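Local coordinates for putative alpha/beta hydrolase fold protein (Candidatus Nitrososphaera gargensis, PDB 5A62) that probably hydrolyses carboxylic esters, using an alpha/beta hydrolase fold with a helical cap beside its central sheet, at residues R164-A168 against W249-E253; S125-F129 against T197-V203; L134-F138 against T192-Y196; V203-R207 against E233-E237. All coordinates share one frame; numbering follows the deposited sequence.

Interaction 1: R164-A168 against W249-E253; sequences RDLFA and WVVIE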
loop_
_atom_site.group_PDB
_atom_site.type_symbol
_atom_site.label_atom_id
_atom_site.label_comp_id
_atom_site.label_asym_id
_atom_site.label_seq_id
_atom_site.Cartn_x
_atom_site.Cartn_y
_atom_site.Cartn_z
ATOM N N ARG A 164 -23.637 15.506 -14.803
ATOM C CA ARG A 164 -23.293 14.747 -15.987
ATOM C C ARG A 164 -22.521 13.453 -15.733
ATOM O O ARG A 164 -22.052 13.146 -14.633
ATOM C CB ARG A 164 -22.572 15.634 -16.987
ATOM C CG ARG A 164 -21.436 16.441 -16.397
ATOM C CD ARG A 164 -21.370 17.830 -17.017
ATOM N NE ARG A 164 -19.992 18.323 -17.022
ATOM C CZ ARG A 164 -19.521 19.301 -17.802
ATOM N NH1 ARG A 164 -20.308 19.939 -18.669
ATOM N NH2 ARG A 164 -18.241 19.646 -17.713
ATOM N N ASP A 165 -22.507 12.653 -16.780
ATOM C CA ASP A 165 -21.799 11.384 -16.757
ATOM C C ASP A 165 -20.352 11.681 -16.950
ATOM O O ASP A 165 -19.961 12.755 -17.318
ATOM C CB ASP A 165 -22.294 10.489 -17.862
ATOM C CG ASP A 165 -23.661 9.889 -17.549
ATOM O OD1 ASP A 165 -24.187 10.125 -16.424
ATOM O OD2 ASP A 165 -24.177 9.165 -18.413
ATOM N N LEU A 166 -19.533 10.673 -16.717
ATOM C CA LEU A 166 -18.113 10.809 -16.914
ATOM C C LEU A 166 -17.744 11.303 -18.348
ATOM O O LEU A 166 -16.891 12.154 -18.481
ATOM C CB LEU A 166 -17.439 9.465 -16.681
ATOM C CG LEU A 166 -15.905 9.449 -16.619
ATOM C CD1 LEU A 166 -15.355 10.393 -15.575
ATOM C CD2 LEU A 166 -15.418 8.079 -16.313
ATOM N N PHE A 167 -18.372 10.780 -19.389
ATOM C CA PHE A 167 -18.156 11.234 -20.758
ATOM C C PHE A 167 -19.485 11.615 -21.322
ATOM O O PHE A 167 -20.484 10.852 -21.183
ATOM C CB PHE A 167 -17.545 10.114 -21.604
ATOM C CG PHE A 167 -16.253 9.579 -21.040
ATOM C CD1 PHE A 167 -15.092 10.349 -21.122
ATOM C CD2 PHE A 167 -16.186 8.367 -20.404
ATOM C CE1 PHE A 167 -13.910 9.904 -20.576
ATOM C CE2 PHE A 167 -15.002 7.920 -19.841
ATOM C CZ PHE A 167 -13.855 8.697 -19.908
ATOM N N ALA A 168 -19.481 12.692 -22.064
ATOM C CA ALA A 168 -20.708 13.139 -22.743
ATOM C C ALA A 168 -21.073 12.300 -23.987
ATOM O O ALA A 168 -22.231 12.133 -24.294
ATOM C CB ALA A 168 -20.542 14.580 -23.160
ATOM N N TRP A 249 -9.744 11.916 -17.361
ATOM C CA TRP A 249 -9.658 10.976 -18.455
ATOM C C TRP A 249 -9.512 11.610 -19.837
ATOM O O TRP A 249 -10.027 11.159 -20.844
ATOM C CB TRP A 249 -10.837 9.993 -18.399
ATOM C CG TRP A 249 -10.733 9.050 -17.298
ATOM C CD1 TRP A 249 -11.395 9.114 -16.088
ATOM C CD2 TRP A 249 -9.870 7.906 -17.224
ATOM N NE1 TRP A 249 -11.006 8.072 -15.294
ATOM C CE2 TRP A 249 -10.096 7.301 -15.967
ATOM C CE3 TRP A 249 -8.976 7.287 -18.125
ATOM C CZ2 TRP A 249 -9.424 6.147 -15.570
ATOM C CZ3 TRP A 249 -8.309 6.159 -17.713
ATOM C CH2 TRP A 249 -8.544 5.597 -16.440
ATOM N N VAL A 250 -8.717 12.661 -19.891
ATOM C CA VAL A 250 -8.479 13.407 -21.116
ATOM C C VAL A 250 -7.906 12.501 -22.200
ATOM O O VAL A 250 -8.093 12.748 -23.383
ATOM C CB VAL A 250 -7.545 14.644 -20.856
ATOM C CG1 VAL A 250 -6.140 14.210 -20.498
ATOM C CG2 VAL A 250 -7.546 15.598 -22.043
ATOM N N VAL A 251 -7.149 11.463 -21.844
ATOM C CA VAL A 251 -6.554 10.542 -22.794
ATOM C C VAL A 251 -7.627 9.695 -23.514
ATOM O O VAL A 251 -7.385 9.143 -24.564
ATOM C CB VAL A 251 -5.483 9.656 -22.110
ATOM C CG1 VAL A 251 -6.059 8.879 -20.950
ATOM C CG2 VAL A 251 -4.811 8.699 -23.059
ATOM N N ILE A 252 -8.801 9.580 -22.941
ATOM C CA ILE A 252 -9.908 8.915 -23.625
ATOM C C ILE A 252 -10.537 9.899 -24.618
ATOM O O ILE A 252 -10.846 9.477 -25.739
ATOM C CB ILE A 252 -10.976 8.483 -22.607
ATOM C CG1 ILE A 252 -10.407 7.413 -21.694
ATOM C CG2 ILE A 252 -12.286 8.039 -23.267
ATOM C CD1 ILE A 252 -10.025 6.141 -22.341
ATOM N N GLU A 253 -10.746 11.155 -24.213
ATOM C CA GLU A 253 -11.417 12.120 -25.083
ATOM C C GLU A 253 -10.534 12.628 -26.214
ATOM O O GLU A 253 -11.044 12.994 -27.265
ATOM C CB GLU A 253 -11.896 13.276 -24.276
ATOM C CG GLU A 253 -13.012 12.814 -23.349
ATOM C CD GLU A 253 -13.873 13.959 -22.837
ATOM O OE1 GLU A 253 -13.505 15.146 -23.052
ATOM O OE2 GLU A 253 -14.921 13.703 -22.223
HETATM O O HOH W 1 -17.038 12.870 -24.199
HETATM O O HOH W 2 -17.408 14.730 -21.801
#

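Interaction 2: S125-F129 against T197-V203; sequences SPKKF and TIPGNVV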
loop_
_atom_site.group_PDB
_atom_site.type_symbol
_atom_site.label_atom_id
_atom_site.label_comp_id
_atom_site.label_asym_id
_atom_site.label_seq_id
_atom_site.Cartn_x
_atom_site.Cartn_y
_atom_site.Cartn_z
ATOM N N SER A 125 1.426 14.161 -11.214
ATOM C CA SER A 125 2.385 15.033 -10.560
ATOM C C SER A 125 3.375 14.216 -9.764
ATOM O O SER A 125 3.142 13.026 -9.523
ATOM C CB SER A 125 1.636 15.962 -9.607
ATOM O OG SER A 125 1.440 15.410 -8.310
ATOM N N PRO A 126 4.431 14.827 -9.255
ATOM C CA PRO A 126 5.368 14.167 -8.364
ATOM C C PRO A 126 4.924 14.150 -6.896
ATOM O O PRO A 126 5.621 13.603 -6.073
ATOM C CB PRO A 126 6.635 15.017 -8.492
ATOM C CG PRO A 126 6.138 16.329 -8.957
ATOM C CD PRO A 126 4.861 16.177 -9.656
ATOM N N LYS A 127 3.797 14.740 -6.548
ATOM C CA LYS A 127 3.411 14.866 -5.172
ATOM C C LYS A 127 2.702 13.634 -4.622
ATOM O O LYS A 127 2.009 12.888 -5.331
ATOM C CB LYS A 127 2.486 16.075 -5.031
ATOM C CG LYS A 127 3.309 17.323 -5.294
ATOM C CD LYS A 127 2.865 18.565 -4.565
ATOM C CE LYS A 127 2.846 18.356 -3.069
ATOM N NZ LYS A 127 2.554 19.628 -2.371
ATOM N N LYS A 128 2.877 13.455 -3.332
ATOM C CA LYS A 128 2.022 12.561 -2.587
ATOM C C LYS A 128 0.622 13.109 -2.545
ATOM O O LYS A 128 0.375 14.333 -2.547
ATOM C CB LYS A 128 2.488 12.466 -1.136
ATOM C CG LYS A 128 3.566 11.544 -0.844
ATOM C CD LYS A 128 3.623 11.252 0.707
ATOM C CE LYS A 128 2.731 10.184 1.354
ATOM N NZ LYS A 128 2.659 8.834 0.666
ATOM N N PHE A 129 -0.340 12.224 -2.450
ATOM C CA PHE A 129 -1.733 12.616 -2.278
ATOM C C PHE A 129 -2.015 12.957 -0.825
ATOM O O PHE A 129 -1.392 12.453 0.081
ATOM C CB PHE A 129 -2.675 11.501 -2.701
ATOM C CG PHE A 129 -2.619 11.230 -4.180
ATOM C CD1 PHE A 129 -3.302 12.003 -5.090
ATOM C CD2 PHE A 129 -1.822 10.187 -4.670
ATOM C CE1 PHE A 129 -3.203 11.771 -6.447
ATOM C CE2 PHE A 129 -1.728 9.934 -6.024
ATOM C CZ PHE A 129 -2.408 10.726 -6.919
ATOM N N THR A 197 2.156 4.801 -1.224
ATOM C CA THR A 197 3.589 4.562 -1.038
ATOM C C THR A 197 4.435 5.545 -1.797
ATOM O O THR A 197 5.680 5.400 -1.806
ATOM C CB THR A 197 3.994 3.127 -1.425
ATOM O OG1 THR A 197 3.944 3.004 -2.849
ATOM C CG2 THR A 197 3.074 2.142 -0.825
ATOM N N ILE A 198 3.835 6.586 -2.390
ATOM C CA ILE A 198 4.641 7.626 -3.090
ATOM C C ILE A 198 5.474 8.359 -2.016
ATOM O O ILE A 198 4.872 8.772 -1.008
ATOM C CB ILE A 198 3.731 8.619 -3.741
ATOM C CG1 ILE A 198 2.888 7.966 -4.846
ATOM C CG2 ILE A 198 4.518 9.785 -4.280
ATOM C CD1 ILE A 198 1.725 8.854 -5.268
ATOM N N PRO A 199 6.749 8.512 -2.205
ATOM C CA PRO A 199 7.579 9.206 -1.181
ATOM C C PRO A 199 7.236 10.668 -1.157
ATOM O O PRO A 199 6.851 11.260 -2.172
ATOM C CB PRO A 199 8.994 8.969 -1.611
ATOM C CG PRO A 199 8.960 7.919 -2.617
ATOM C CD PRO A 199 7.562 7.890 -3.220
ATOM N N GLY A 200 7.456 11.302 -0.005
ATOM C CA GLY A 200 7.154 12.739 0.115
ATOM C C GLY A 200 8.197 13.657 -0.489
ATOM O O GLY A 200 7.960 14.853 -0.492
ATOM N N ASN A 201 9.313 13.140 -0.935
ATOM C CA ASN A 201 10.407 13.983 -1.467
ATOM C C ASN A 201 10.622 13.889 -2.980
ATOM O O ASN A 201 11.701 14.198 -3.474
ATOM C CB ASN A 201 11.704 13.645 -0.752
ATOM C CG ASN A 201 12.288 12.291 -1.150
ATOM O OD1 ASN A 201 11.642 11.419 -1.746
ATOM N ND2 ASN A 201 13.563 12.122 -0.836
ATOM N N VAL A 202 9.629 13.415 -3.760
ATOM C CA VAL A 202 9.825 13.299 -5.176
ATOM C C VAL A 202 9.964 14.684 -5.810
ATOM O O VAL A 202 10.679 14.822 -6.794
ATOM C CB VAL A 202 8.739 12.456 -5.885
ATOM C CG1 VAL A 202 9.037 12.252 -7.355
ATOM C CG2 VAL A 202 8.589 11.115 -5.227
ATOM N N VAL A 203 9.230 15.671 -5.344
ATOM C CA VAL A 203 9.350 16.997 -5.932
ATOM C C VAL A 203 10.790 17.452 -5.798
ATOM O O VAL A 203 11.336 17.938 -6.793
ATOM C CB VAL A 203 8.407 18.035 -5.303
ATOM C CG1 VAL A 203 8.681 19.426 -5.859
ATOM C CG2 VAL A 203 6.929 17.652 -5.437
HETATM O O HOH W 3 6.478 13.573 -3.459
#

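Interaction 3: L134-F138 against T192-Y196; sequences LEKHF and TVALY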
loop_
_atom_site.group_PDB
_atom_site.type_symbol
_atom_site.label_atom_id
_atom_site.label_comp_id
_atom_site.label_asym_id
_atom_site.label_seq_id
_atom_site.Cartn_x
_atom_site.Cartn_y
_atom_site.Cartn_z
ATOM N N LEU A 134 -7.538 10.194 -1.853
ATOM C CA LEU A 134 -7.605 8.749 -2.106
ATOM C C LEU A 134 -8.835 8.076 -1.488
ATOM O O LEU A 134 -9.061 6.898 -1.670
ATOM C CB LEU A 134 -6.343 8.073 -1.574
ATOM C CG LEU A 134 -5.052 8.548 -2.201
ATOM C CD1 LEU A 134 -3.883 7.758 -1.714
ATOM C CD2 LEU A 134 -5.105 8.502 -3.702
ATOM N N GLU A 135 -9.679 8.846 -0.799
ATOM C CA GLU A 135 -10.854 8.246 -0.151
ATOM C C GLU A 135 -11.767 7.553 -1.107
ATOM O O GLU A 135 -12.314 6.526 -0.803
ATOM C CB GLU A 135 -11.613 9.308 0.684
ATOM C CG GLU A 135 -12.508 8.668 1.741
ATOM C CD GLU A 135 -11.725 7.888 2.834
ATOM O OE1 GLU A 135 -10.515 8.241 3.095
ATOM O OE2 GLU A 135 -12.319 6.936 3.474
ATOM N N LYS A 136 -11.886 8.060 -2.317
ATOM C CA LYS A 136 -12.773 7.460 -3.311
ATOM C C LYS A 136 -12.392 6.062 -3.669
ATOM O O LYS A 136 -13.240 5.270 -4.062
ATOM C CB LYS A 136 -12.804 8.358 -4.591
ATOM C CG LYS A 136 -11.456 8.457 -5.324
ATOM C CD LYS A 136 -11.298 9.381 -6.581
ATOM C CE LYS A 136 -11.592 10.843 -6.287
ATOM N NZ LYS A 136 -10.501 11.621 -5.559
ATOM N N HIS A 137 -11.120 5.709 -3.560
ATOM C CA HIS A 137 -10.709 4.383 -3.990
ATOM C C HIS A 137 -11.106 3.280 -3.055
ATOM O O HIS A 137 -11.046 2.110 -3.408
ATOM C CB HIS A 137 -9.181 4.348 -4.203
ATOM C CG HIS A 137 -8.660 5.285 -5.236
ATOM N ND1 HIS A 137 -7.422 5.871 -5.143
ATOM C CD2 HIS A 137 -9.143 5.632 -6.436
ATOM C CE1 HIS A 137 -7.234 6.673 -6.175
ATOM N NE2 HIS A 137 -8.249 6.511 -6.997
ATOM N N PHE A 138 -11.535 3.583 -1.816
ATOM C CA PHE A 138 -12.095 2.538 -1.011
ATOM C C PHE A 138 -13.334 1.936 -1.655
ATOM O O PHE A 138 -13.503 0.744 -1.699
ATOM C CB PHE A 138 -12.420 3.004 0.440
ATOM C CG PHE A 138 -11.180 3.259 1.267
ATOM C CD1 PHE A 138 -10.561 2.225 1.970
ATOM C CD2 PHE A 138 -10.588 4.488 1.303
ATOM C CE1 PHE A 138 -9.418 2.475 2.696
ATOM C CE2 PHE A 138 -9.413 4.733 2.022
ATOM C CZ PHE A 138 -8.824 3.697 2.722
ATOM N N THR A 192 -4.005 1.017 -6.835
ATOM C CA THR A 192 -4.588 2.026 -5.985
ATOM C C THR A 192 -3.942 2.057 -4.574
ATOM O O THR A 192 -3.699 3.094 -3.958
ATOM C CB THR A 192 -6.098 1.973 -5.916
ATOM O OG1 THR A 192 -6.512 0.762 -5.299
ATOM C CG2 THR A 192 -6.752 2.169 -7.242
ATOM N N VAL A 193 -3.668 0.881 -4.030
ATOM C CA VAL A 193 -2.980 0.794 -2.746
ATOM C C VAL A 193 -1.561 1.441 -2.872
ATOM O O VAL A 193 -1.085 2.110 -1.973
ATOM C CB VAL A 193 -2.944 -0.657 -2.248
ATOM C CG1 VAL A 193 -1.969 -0.804 -1.091
ATOM C CG2 VAL A 193 -4.342 -1.123 -1.885
ATOM N N ALA A 194 -0.874 1.165 -3.981
ATOM C CA ALA A 194 0.467 1.675 -4.187
ATOM C C ALA A 194 0.526 3.183 -4.122
ATOM O O ALA A 194 1.586 3.755 -3.854
ATOM C CB ALA A 194 1.069 1.165 -5.460
ATOM N N LEU A 195 -0.572 3.846 -4.425
ATOM C CA LEU A 195 -0.546 5.319 -4.363
ATOM C C LEU A 195 -0.174 5.817 -2.995
ATOM O O LEU A 195 0.346 6.923 -2.870
ATOM C CB LEU A 195 -1.909 5.902 -4.797
ATOM C CG LEU A 195 -2.292 5.557 -6.250
ATOM C CD1 LEU A 195 -3.659 6.104 -6.512
ATOM C CD2 LEU A 195 -1.281 6.066 -7.239
ATOM N N TYR A 196 -0.472 5.093 -1.953
ATOM C CA TYR A 196 -0.064 5.501 -0.586
ATOM C C TYR A 196 1.413 5.458 -0.325
ATOM O O TYR A 196 1.920 5.973 0.666
ATOM C CB TYR A 196 -0.730 4.601 0.460
ATOM C CG TYR A 196 -2.209 4.824 0.633
ATOM C CD1 TYR A 196 -2.649 5.751 1.558
ATOM C CD2 TYR A 196 -3.165 4.096 -0.030
ATOM C CE1 TYR A 196 -3.987 5.990 1.730
ATOM C CE2 TYR A 196 -4.500 4.309 0.204
ATOM C CZ TYR A 196 -4.898 5.267 1.080
ATOM O OH TYR A 196 -6.268 5.477 1.289
HETATM O O HOH W 4 -7.598 4.683 -0.868
HETATM O O HOH W 5 -7.544 7.860 2.053
HETATM O O HOH W 6 -6.049 4.344 -3.090
#

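Interaction 4: V203-R207 against E233-E237; sequences VQGLR and EEIPE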
loop_
_atom_site.group_PDB
_atom_site.type_symbol
_atom_site.label_atom_id
_atom_site.label_comp_id
_atom_site.label_asym_id
_atom_site.label_seq_id
_atom_site.Cartn_x
_atom_site.Cartn_y
_atom_site.Cartn_z
ATOM N N VAL A 203 9.230 15.671 -5.344
ATOM C CA VAL A 203 9.350 16.997 -5.932
ATOM C C VAL A 203 10.790 17.452 -5.798
ATOM O O VAL A 203 11.336 17.938 -6.793
ATOM C CB VAL A 203 8.407 18.035 -5.303
ATOM C CG1 VAL A 203 8.681 19.426 -5.859
ATOM C CG2 VAL A 203 6.929 17.652 -5.437
ATOM N N GLN A 204 11.416 17.289 -4.653
ATOM C CA GLN A 204 12.807 17.689 -4.494
ATOM C C GLN A 204 13.691 16.914 -5.438
ATOM O O GLN A 204 14.590 17.477 -6.099
ATOM C CB GLN A 204 13.252 17.468 -3.030
ATOM C CG GLN A 204 14.711 17.890 -2.783
ATOM C CD GLN A 204 15.096 17.839 -1.308
ATOM O OE1 GLN A 204 15.041 16.757 -0.704
ATOM N NE2 GLN A 204 15.473 19.021 -0.710
ATOM N N GLY A 205 13.521 15.618 -5.544
ATOM C CA GLY A 205 14.321 14.856 -6.460
ATOM C C GLY A 205 14.158 15.179 -7.906
ATOM O O GLY A 205 15.105 15.136 -8.707
ATOM N N LEU A 206 12.936 15.439 -8.294
ATOM C CA LEU A 206 12.675 15.853 -9.674
ATOM C C LEU A 206 13.308 17.229 -9.964
ATOM O O LEU A 206 13.897 17.400 -11.013
ATOM C CB LEU A 206 11.146 15.898 -9.926
ATOM C CG LEU A 206 10.719 16.259 -11.304
ATOM C CD1 LEU A 206 11.290 15.323 -12.328
ATOM C CD2 LEU A 206 9.226 16.336 -11.400
ATOM N N ARG A 207 13.164 18.172 -9.042
ATOM C CA ARG A 207 13.838 19.480 -9.197
ATOM C C ARG A 207 15.322 19.232 -9.288
ATOM O O ARG A 207 15.958 19.824 -10.166
ATOM C CB ARG A 207 13.468 20.311 -8.010
ATOM C CG ARG A 207 14.236 21.660 -8.041
ATOM C CD ARG A 207 13.641 22.610 -6.967
ATOM N NE ARG A 207 13.811 22.081 -5.644
ATOM C CZ ARG A 207 12.877 21.867 -4.741
ATOM N NH1 ARG A 207 11.598 22.153 -4.971
ATOM N NH2 ARG A 207 13.221 21.324 -3.608
ATOM N N GLU A 233 4.750 25.736 -7.898
ATOM C CA GLU A 233 5.305 26.635 -6.884
ATOM C C GLU A 233 6.701 26.230 -6.514
ATOM O O GLU A 233 7.551 27.104 -6.292
ATOM C CB GLU A 233 4.413 26.787 -5.637
ATOM C CG GLU A 233 3.174 27.625 -5.921
ATOM C CD GLU A 233 3.512 29.066 -6.343
ATOM O OE1 GLU A 233 4.327 29.731 -5.636
ATOM O OE2 GLU A 233 3.006 29.520 -7.403
ATOM N N GLU A 234 6.961 24.909 -6.482
ATOM C CA GLU A 234 8.194 24.313 -5.996
ATOM C C GLU A 234 9.211 24.038 -7.089
ATOM O O GLU A 234 10.411 23.975 -6.819
ATOM C CB GLU A 234 7.913 22.995 -5.304
ATOM C CG GLU A 234 7.131 23.154 -3.986
ATOM C CD GLU A 234 6.486 21.812 -3.577
ATOM O OE1 GLU A 234 7.242 20.877 -3.166
ATOM O OE2 GLU A 234 5.223 21.658 -3.686
ATOM N N ILE A 235 8.728 23.939 -8.302
ATOM C CA ILE A 235 9.576 23.687 -9.486
ATOM C C ILE A 235 9.214 24.763 -10.509
ATOM O O ILE A 235 8.489 24.511 -11.484
ATOM C CB ILE A 235 9.380 22.288 -10.088
ATOM C CG1 ILE A 235 9.466 21.201 -9.021
ATOM C CG2 ILE A 235 10.411 22.048 -11.178
ATOM C CD1 ILE A 235 9.324 19.791 -9.570
ATOM N N PRO A 236 9.715 25.996 -10.269
ATOM C CA PRO A 236 9.290 27.088 -11.152
ATOM C C PRO A 236 9.753 26.963 -12.564
ATOM O O PRO A 236 9.111 27.489 -13.504
ATOM C CB PRO A 236 9.860 28.306 -10.465
ATOM C CG PRO A 236 10.993 27.804 -9.654
ATOM C CD PRO A 236 10.498 26.473 -9.117
ATOM N N GLU A 237 10.770 26.145 -12.814
ATOM C CA GLU A 237 11.205 25.922 -14.188
ATOM C C GLU A 237 10.293 24.956 -14.962
ATOM O O GLU A 237 10.455 24.791 -16.174
ATOM C CB GLU A 237 12.699 25.481 -14.221
ATOM C CG GLU A 237 13.541 26.629 -13.651
ATOM C CD GLU A 237 15.036 26.573 -13.892
ATOM O OE1 GLU A 237 15.740 25.911 -13.102
ATOM O OE2 GLU A 237 15.520 27.225 -14.859
HETATM O O HOH W 7 9.851 21.555 -2.850
#

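Interaction 1: R164-A168 against W249-E253
F167 sets CG opposite its own carbonyl carbon (chi1 -57°), and this sends the phenyl ring across to the first turn of helix 250-253, where F167 CZ stops 3.6 Å from W249 CB, a carbon near the plane of the phenyl ring. I252 comes over a face of the same ring with its short branch: I252 CG2 is 4.1 Å from the F167 centroid, a CH-pi contact displaced from the ring normal by 29°. At another edge of the ring stands E253, whose OE2 lies in the ring plane 3.5 Å from F167 CD1, so that a carboxylate oxygen faces the weakly positive hydrogen on CD1. L166 adds a looser touch, CD2 to W249 CD1 at 4.2 Å. The polar link runs through solvent. Two waters donate to E253 OE2 and accept from A168 N; the tighter bridge measures 2.7 Å to E253 OE2 and 2.9 Å to A168 N, while the other bonds A168 N weakly.

The loop 164-168 belongs to the helical cap, between helices 149-157 and 170-180, whereas W249 is the N-cap residue of a short helix that follows sheet strand 239-243. Helix 170-180 runs beside both: its H172 packs on F167, I252 and E253, and its F176 meets W249 edge-to-face.

Interaction 2: S125-F129 against T197-V203
At the neck of the helical cap, where the chain leaves the central sheet and later returns to it, K128 reaches I198 and P126 lies against V202 and V203. K128 NZ donates to I198 O at 2.8 Å, approaching in the carbonyl plane with a C=O...N angle of 152°. Bends at chi3 and chi4 (84° and 47°) fold the lysine chain around this oxygen, so that its methylenes also lie close by and CD packs on G200 CA. A second polar link is a water that donates to P126 O and to P199 O, at 2.8 and 2.7 Å, and accepts from V202 N in the first turn of helix 202-209; it thus bridges the two ends of the type I turn from P199 to V202.

In the alpha/beta hydrolase fold this is the place of the cap insertion: segment 125-129 follows strand 116-122, and segment 197-203 runs into the helix that precedes the adjacent parallel strand 212-218. An ST turn shapes the outgoing side, S125 OG accepting K127 N at 3.0 Å.

The apolar contacts spread along both segments. P126 CB meets V202 CG1 at 3.8 Å, and V203 CG2 touches K127 CG at 3.6 Å as well as the proline ring. At the other end F129 CE2 lies 3.7 Å from I198 CD1, oblique to the phenyl ring. The ammonium of K127 turns elsewhere, to a salt bridge with E230 on helix 222-234. G200 N donates to E131 of the second subunit, whose carboxylate-bearing side chain also packs on K128 and P199.

Interaction 3: L134-F138 against T192-Y196
L134 and H137 face L195 and T192 across two backbones held well apart, the CA atoms of L134 and L195 at 8.2 Å and those of H137 and T192 at 6.9 Å, a gap filled by side chains and water. The contact lies inside the helical cap of the alpha/beta hydrolase fold, joining the start of helix 136-147 to the end of helix 185-194.

CG of L134 lies opposite its own carbonyl carbon (chi1 -61°), which carries the two methyls across to Y196 and L195. L134 and Y196 run side by side with opposite heading, and L134 CD1 sits almost exactly over the middle of the tyrosine ring, 3.8 Å from the centroid and 6° off the normal, a well-centred CH-pi contact. The other methyl, L134 CD2, turns to L195 CD1. That same L195 methyl also touches H137 CE1 at 3.6 Å, coming obliquely to the imidazole. T192 covers a face of the imidazole with CG2, leaving its hydroxyl on another course, to R141 of helix 136-147.

Polar groups are joined by three waters. One connects H137 ND1 with T192 O. The Y196 hydroxyl uses the other two in opposite senses: it accepts from a water that also donates to L134 O, and it donates to a second water, at 2.8 Å, which in turn donates to E135 OE1. This fixes the rotation of the phenol O-H.

The second subunit lies close, its T197 packing on Y196 and its T73 on F138. F138 stands roughly perpendicular to Y196, with F138 CE2 3.3 Å from Y196 OH.

Interaction 4: V203-R207 against E233-E237
R207 grips the end of helix 222-234 by its backbone: NH1 donates to E234 O at 2.9 Å, with an N-H...O angle of 148°. The donor stands 44° above the carbonyl plane rather than on a lone pair. The same NH1 donates to a water at 2.8 Å, and that water passes a bond on to E234 OE1 at 2.7 Å, so the glutamate is reached twice, once through its backbone and once through its carboxylate.

Beneath this polar layer lies I235. Its CG1 meets V203 CG1 at 3.7 Å, and its CD1 reaches L206 CD2 at 3.9 Å, L206 and I235 meeting nearly at right angles. V203 CG1 also lies 3.4 Å from E234 OE1, so the valine borders both the apolar and the charged side of the contact.

Further out, the torsions explain the reach: R207 points CG away from its backbone N (chi1 175°), then bends at chi3 to turn the guanidinium back to the helix end. I235 is the first residue to leave helical geometry, and the end of its side chain reaches helix 202-209. L206 is backed by S106 and A109 of helix 100-111. The two helices lie before and after strand 212-218, helix 222-234 forming the beta-alpha-beta crossover to strand 239-243.

The carbonyl of E234 lies at the C-terminal end of its helix, which carries the partial negative charge of the helix dipole; together with the nearby carboxylate, this would probably favour the arginine's positive charge, although the charged groups interact through water and not as a direct salt bridge.

Interaction 2 joins interactions 3 and 4, which do not touch each other, whereas interaction 1 stands apart, its centre 21 Å from that of interaction 3. Interactions 2 and 4, centres 11 Å apart, share V203 on helix 202-209, and P126 CG touches L206 CD2 at 3.9 Å. Interactions 2 and 3 meet where F129 CG lies 3.7 Å from L134 CD2; both reach the second subunit. Bound acetate, probably from the crystallisation liquor, is found about 4 Å from the L195 side chain, about 5 Å from that of F129 and about 6 Å from that of W249. These three lie near the probable nucleophile elbow around S99, so interactions 1 to 3 may border the active-site pocket.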